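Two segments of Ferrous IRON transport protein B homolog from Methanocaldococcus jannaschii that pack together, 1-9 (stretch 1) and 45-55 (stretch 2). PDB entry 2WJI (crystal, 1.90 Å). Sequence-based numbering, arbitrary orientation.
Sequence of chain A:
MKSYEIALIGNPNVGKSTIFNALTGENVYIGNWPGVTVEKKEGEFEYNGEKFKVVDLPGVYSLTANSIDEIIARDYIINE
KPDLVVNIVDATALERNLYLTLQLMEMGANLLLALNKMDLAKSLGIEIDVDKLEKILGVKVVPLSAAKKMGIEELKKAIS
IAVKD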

# COMPACT_ATOMS: atom_id res chain seq x y z
N MET A 1 -16.77 0.89 -18.25
CA MET A 1 -16.63 1.10 -16.82
C MET A 1 -15.43 1.99 -16.51
O MET A 1 -14.35 1.78 -17.07
CB MET A 1 -16.46 -0.25 -16.10
CG MET A 1 -16.45 -0.15 -14.59
SD MET A 1 -16.07 -1.71 -13.76
CE MET A 1 -16.74 -2.90 -14.91
N LYS A 2 -15.61 2.95 -15.61
CA LYS A 2 -14.51 3.84 -15.21
C LYS A 2 -13.42 3.06 -14.49
O LYS A 2 -13.71 2.27 -13.60
CB LYS A 2 -15.04 4.93 -14.29
CG LYS A 2 -13.96 5.79 -13.63
CD LYS A 2 -13.21 6.65 -14.64
CE LYS A 2 -12.43 7.74 -13.94
NZ LYS A 2 -11.73 8.64 -14.89
N SER A 3 -12.16 3.30 -14.86
CA SER A 3 -11.03 2.64 -14.22
C SER A 3 -10.06 3.64 -13.61
O SER A 3 -9.95 4.78 -14.08
CB SER A 3 -10.31 1.72 -15.20
OG SER A 3 -9.87 2.45 -16.34
N TYR A 4 -9.37 3.22 -12.56
CA TYR A 4 -8.33 4.01 -11.90
C TYR A 4 -7.05 3.19 -11.80
O TYR A 4 -7.10 1.96 -11.74
CB TYR A 4 -8.76 4.38 -10.48
CG TYR A 4 -10.00 5.23 -10.39
CD1 TYR A 4 -9.93 6.60 -10.51
CD2 TYR A 4 -11.25 4.65 -10.15
CE1 TYR A 4 -11.06 7.39 -10.43
CE2 TYR A 4 -12.39 5.43 -10.07
CZ TYR A 4 -12.29 6.80 -10.21
OH TYR A 4 -13.41 7.59 -10.12
N GLU A 5 -5.90 3.87 -11.75
CA GLU A 5 -4.62 3.18 -11.58
C GLU A 5 -4.05 3.33 -10.18
O GLU A 5 -3.87 4.45 -9.69
CB GLU A 5 -3.61 3.64 -12.64
CG GLU A 5 -4.08 3.40 -14.06
CD GLU A 5 -2.98 2.86 -14.95
OE1 GLU A 5 -3.08 3.03 -16.19
OE2 GLU A 5 -2.02 2.27 -14.41
N ILE A 6 -3.75 2.19 -9.55
CA ILE A 6 -3.29 2.13 -8.16
C ILE A 6 -1.96 1.39 -8.07
O ILE A 6 -1.79 0.35 -8.70
CB ILE A 6 -4.36 1.37 -7.30
CG1 ILE A 6 -5.77 1.87 -7.63
CG2 ILE A 6 -4.06 1.50 -5.82
CD1 ILE A 6 -6.11 3.20 -6.98
N ALA A 7 -1.02 1.94 -7.30
CA ALA A 7 0.26 1.27 -7.05
C ALA A 7 0.42 0.95 -5.58
O ALA A 7 0.11 1.78 -4.73
CB ALA A 7 1.43 2.15 -7.52
N LEU A 8 0.91 -0.26 -5.29
CA LEU A 8 1.28 -0.66 -3.94
C LEU A 8 2.78 -0.44 -3.77
O LEU A 8 3.58 -0.84 -4.62
CB LEU A 8 0.96 -2.14 -3.71
CG LEU A 8 -0.45 -2.60 -4.12
CD1 LEU A 8 -0.65 -4.09 -3.84
CD2 LEU A 8 -1.52 -1.77 -3.41
N ILE A 9 3.17 0.20 -2.67
CA ILE A 9 4.59 0.43 -2.44
C ILE A 9 4.85 0.36 -0.96
O ILE A 9 3.98 0.70 -0.15
CB ILE A 9 5.06 1.79 -3.01
CG1 ILE A 9 6.60 1.83 -3.12
CG2 ILE A 9 4.55 2.95 -2.16
CD1 ILE A 9 7.13 3.08 -3.80
N PHE A 45 -9.30 -5.16 -9.26
CA PHE A 45 -10.55 -5.51 -8.60
C PHE A 45 -11.61 -4.47 -8.94
O PHE A 45 -11.30 -3.38 -9.41
CB PHE A 45 -10.39 -5.60 -7.08
CG PHE A 45 -10.02 -4.30 -6.42
CD1 PHE A 45 -11.00 -3.47 -5.92
CD2 PHE A 45 -8.69 -3.93 -6.29
CE1 PHE A 45 -10.66 -2.28 -5.30
CE2 PHE A 45 -8.35 -2.74 -5.67
CZ PHE A 45 -9.34 -1.91 -5.18
N GLU A 46 -12.86 -4.82 -8.69
CA GLU A 46 -14.00 -3.96 -8.95
C GLU A 46 -14.56 -3.55 -7.59
O GLU A 46 -14.61 -4.36 -6.68
CB GLU A 46 -15.04 -4.75 -9.73
CG GLU A 46 -15.93 -3.95 -10.64
CD GLU A 46 -16.46 -4.80 -11.78
OE1 GLU A 46 -15.67 -5.13 -12.70
OE2 GLU A 46 -17.66 -5.14 -11.75
N TYR A 47 -14.96 -2.29 -7.44
CA TYR A 47 -15.64 -1.88 -6.22
C TYR A 47 -16.65 -0.76 -6.49
O TYR A 47 -16.33 0.26 -7.07
CB TYR A 47 -14.64 -1.43 -5.14
CG TYR A 47 -15.32 -1.02 -3.85
CD1 TYR A 47 -15.72 -1.96 -2.92
CD2 TYR A 47 -15.57 0.32 -3.58
CE1 TYR A 47 -16.35 -1.59 -1.74
CE2 TYR A 47 -16.20 0.71 -2.41
CZ TYR A 47 -16.59 -0.25 -1.49
OH TYR A 47 -17.21 0.14 -0.33
N ASN A 48 -17.89 -0.98 -6.05
CA ASN A 48 -18.98 -0.03 -6.29
C ASN A 48 -19.03 0.49 -7.71
O ASN A 48 -19.04 1.70 -7.93
CB ASN A 48 -18.93 1.14 -5.30
CG ASN A 48 -20.22 1.93 -5.28
OD1 ASN A 48 -21.25 1.49 -5.80
ND2 ASN A 48 -20.18 3.12 -4.68
N GLY A 49 -19.04 -0.42 -8.67
CA GLY A 49 -19.22 -0.06 -10.06
C GLY A 49 -18.00 0.54 -10.74
O GLY A 49 -18.10 1.01 -11.86
N GLU A 50 -16.84 0.52 -10.08
CA GLU A 50 -15.63 1.05 -10.72
C GLU A 50 -14.50 0.05 -10.71
O GLU A 50 -14.46 -0.86 -9.88
CB GLU A 50 -15.20 2.37 -10.07
CG GLU A 50 -16.18 3.53 -10.31
CD GLU A 50 -15.85 4.77 -9.49
OE1 GLU A 50 -15.34 4.62 -8.36
OE2 GLU A 50 -16.10 5.90 -9.96
N LYS A 51 -13.57 0.21 -11.65
CA LYS A 51 -12.48 -0.74 -11.78
C LYS A 51 -11.17 -0.14 -11.30
O LYS A 51 -10.87 1.01 -11.59
CB LYS A 51 -12.37 -1.23 -13.23
CG LYS A 51 -11.21 -2.19 -13.45
CD LYS A 51 -10.91 -2.37 -14.93
CE LYS A 51 -11.88 -3.35 -15.58
NZ LYS A 51 -11.34 -3.89 -16.87
N PHE A 52 -10.40 -0.93 -10.55
CA PHE A 52 -9.15 -0.47 -9.98
C PHE A 52 -8.02 -1.40 -10.42
O PHE A 52 -7.95 -2.56 -10.01
CB PHE A 52 -9.26 -0.40 -8.45
CG PHE A 52 -10.33 0.54 -7.97
CD1 PHE A 52 -10.00 1.82 -7.53
CD2 PHE A 52 -11.67 0.18 -8.01
CE1 PHE A 52 -10.99 2.70 -7.10
CE2 PHE A 52 -12.67 1.06 -7.58
CZ PHE A 52 -12.32 2.32 -7.13
N LYS A 53 -7.15 -0.88 -11.28
CA LYS A 53 -6.00 -1.63 -11.77
C LYS A 53 -4.85 -1.47 -10.77
O LYS A 53 -4.48 -0.35 -10.41
CB LYS A 53 -5.59 -1.15 -13.17
CG LYS A 53 -6.70 -1.29 -14.21
CD LYS A 53 -6.39 -0.48 -15.47
CE LYS A 53 -7.55 -0.53 -16.46
NZ LYS A 53 -7.25 0.23 -17.71
N VAL A 54 -4.29 -2.59 -10.34
CA VAL A 54 -3.30 -2.58 -9.28
C VAL A 54 -1.94 -3.05 -9.78
O VAL A 54 -1.83 -4.07 -10.48
CB VAL A 54 -3.73 -3.47 -8.10
CG1 VAL A 54 -2.74 -3.36 -6.94
CG2 VAL A 54 -5.15 -3.11 -7.64
N VAL A 55 -0.90 -2.30 -9.43
CA VAL A 55 0.47 -2.71 -9.70
C VAL A 55 1.26 -2.79 -8.40
O VAL A 55 1.19 -1.87 -7.57
CB VAL A 55 1.18 -1.76 -10.70
CG1 VAL A 55 1.25 -0.37 -10.12
CG2 VAL A 55 2.56 -2.28 -11.03

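The two segments are joined chiefly by a ladder of six backbone hydrogen bonds between parallel strands. Lys51 N donates to Lys2 O (2.8 Å), and Tyr4 N donates to Lys51 O (2.8 Å), so both backbone polar groups of Lys51 are spent on the neighbouring strand. The pattern repeats two residues on: Lys53 N to Tyr4 O at 2.9 Å, Ile6 N to Lys53 O at 2.8 Å, Val55 N to Ile6 O at 2.9 Å and Leu8 N to Val55 O at 2.8 Å. The N-H...O angles of these six bonds, from 149° for Tyr4 N to Lys51 O up to 171° for Lys51 N to Lys2 O, indicate well-directed bonds throughout. As is usual for parallel pairing, alternate residues of each strand carry the bonds: Tyr4 and Ile6 bond through both N and O in one strand, and Lys51, Lys53 and Val55 do so in the other.

Weaker CA-H...O contacts supplement the ladder. Ser3 CA lies 3.1 Å from Lys51 O and Ala7 CA 3.3 Å from Val55 O, each carbonyl also accepting an amide proton from the next residue of the first strand. Val54 CA likewise approaches Ile6 O at 3.3 Å.

Among the side chains, the hydroxyl of Tyr4 reaches back to the start of the second strand, where Tyr4 OH and Glu50 OE2 are 3.2 Å apart, within hydrogen-bonding range, although another acceptor competes for the proton. Glu50 closes a type I' turn, from Tyr47 to Glu50, that links its strand to the preceding one.

The side chains of Tyr4, Ile6, Phe52 and Val54 share one face of the sheet. The rings of Tyr4 and Phe52 lie nearly parallel, with planes at 26°, but are slid apart with centroids 5.3 Å from each other, so they barely overlap; their closest atoms are Tyr4 CD2 and Phe52 CE1, at 3.6 Å. Ile6 CD1 meets the edge of the Phe52 ring, 4.2 Å from Phe52 CD1. Farther along, Leu8 CG packs against Val54 CG1 at 3.7 Å.

The other face carries Ser3, Glu5, Ala7, Lys51, Lys53 and Val55. Here the small Ala7 side chain fits against its register partner, with Ala7 CB 3.6 Å from Val55 CG1. At the chain terminus, the side chain of Met1, extended as far as SD (chi1 and chi2 both t), covers the beginning of the second strand: Met1 SD sits 3.8 Å from Lys51 CB, and Met1 CG 3.4 Å from Gly49 O. In all, 810 Å² of surface, summed over both segments, is buried in the contact.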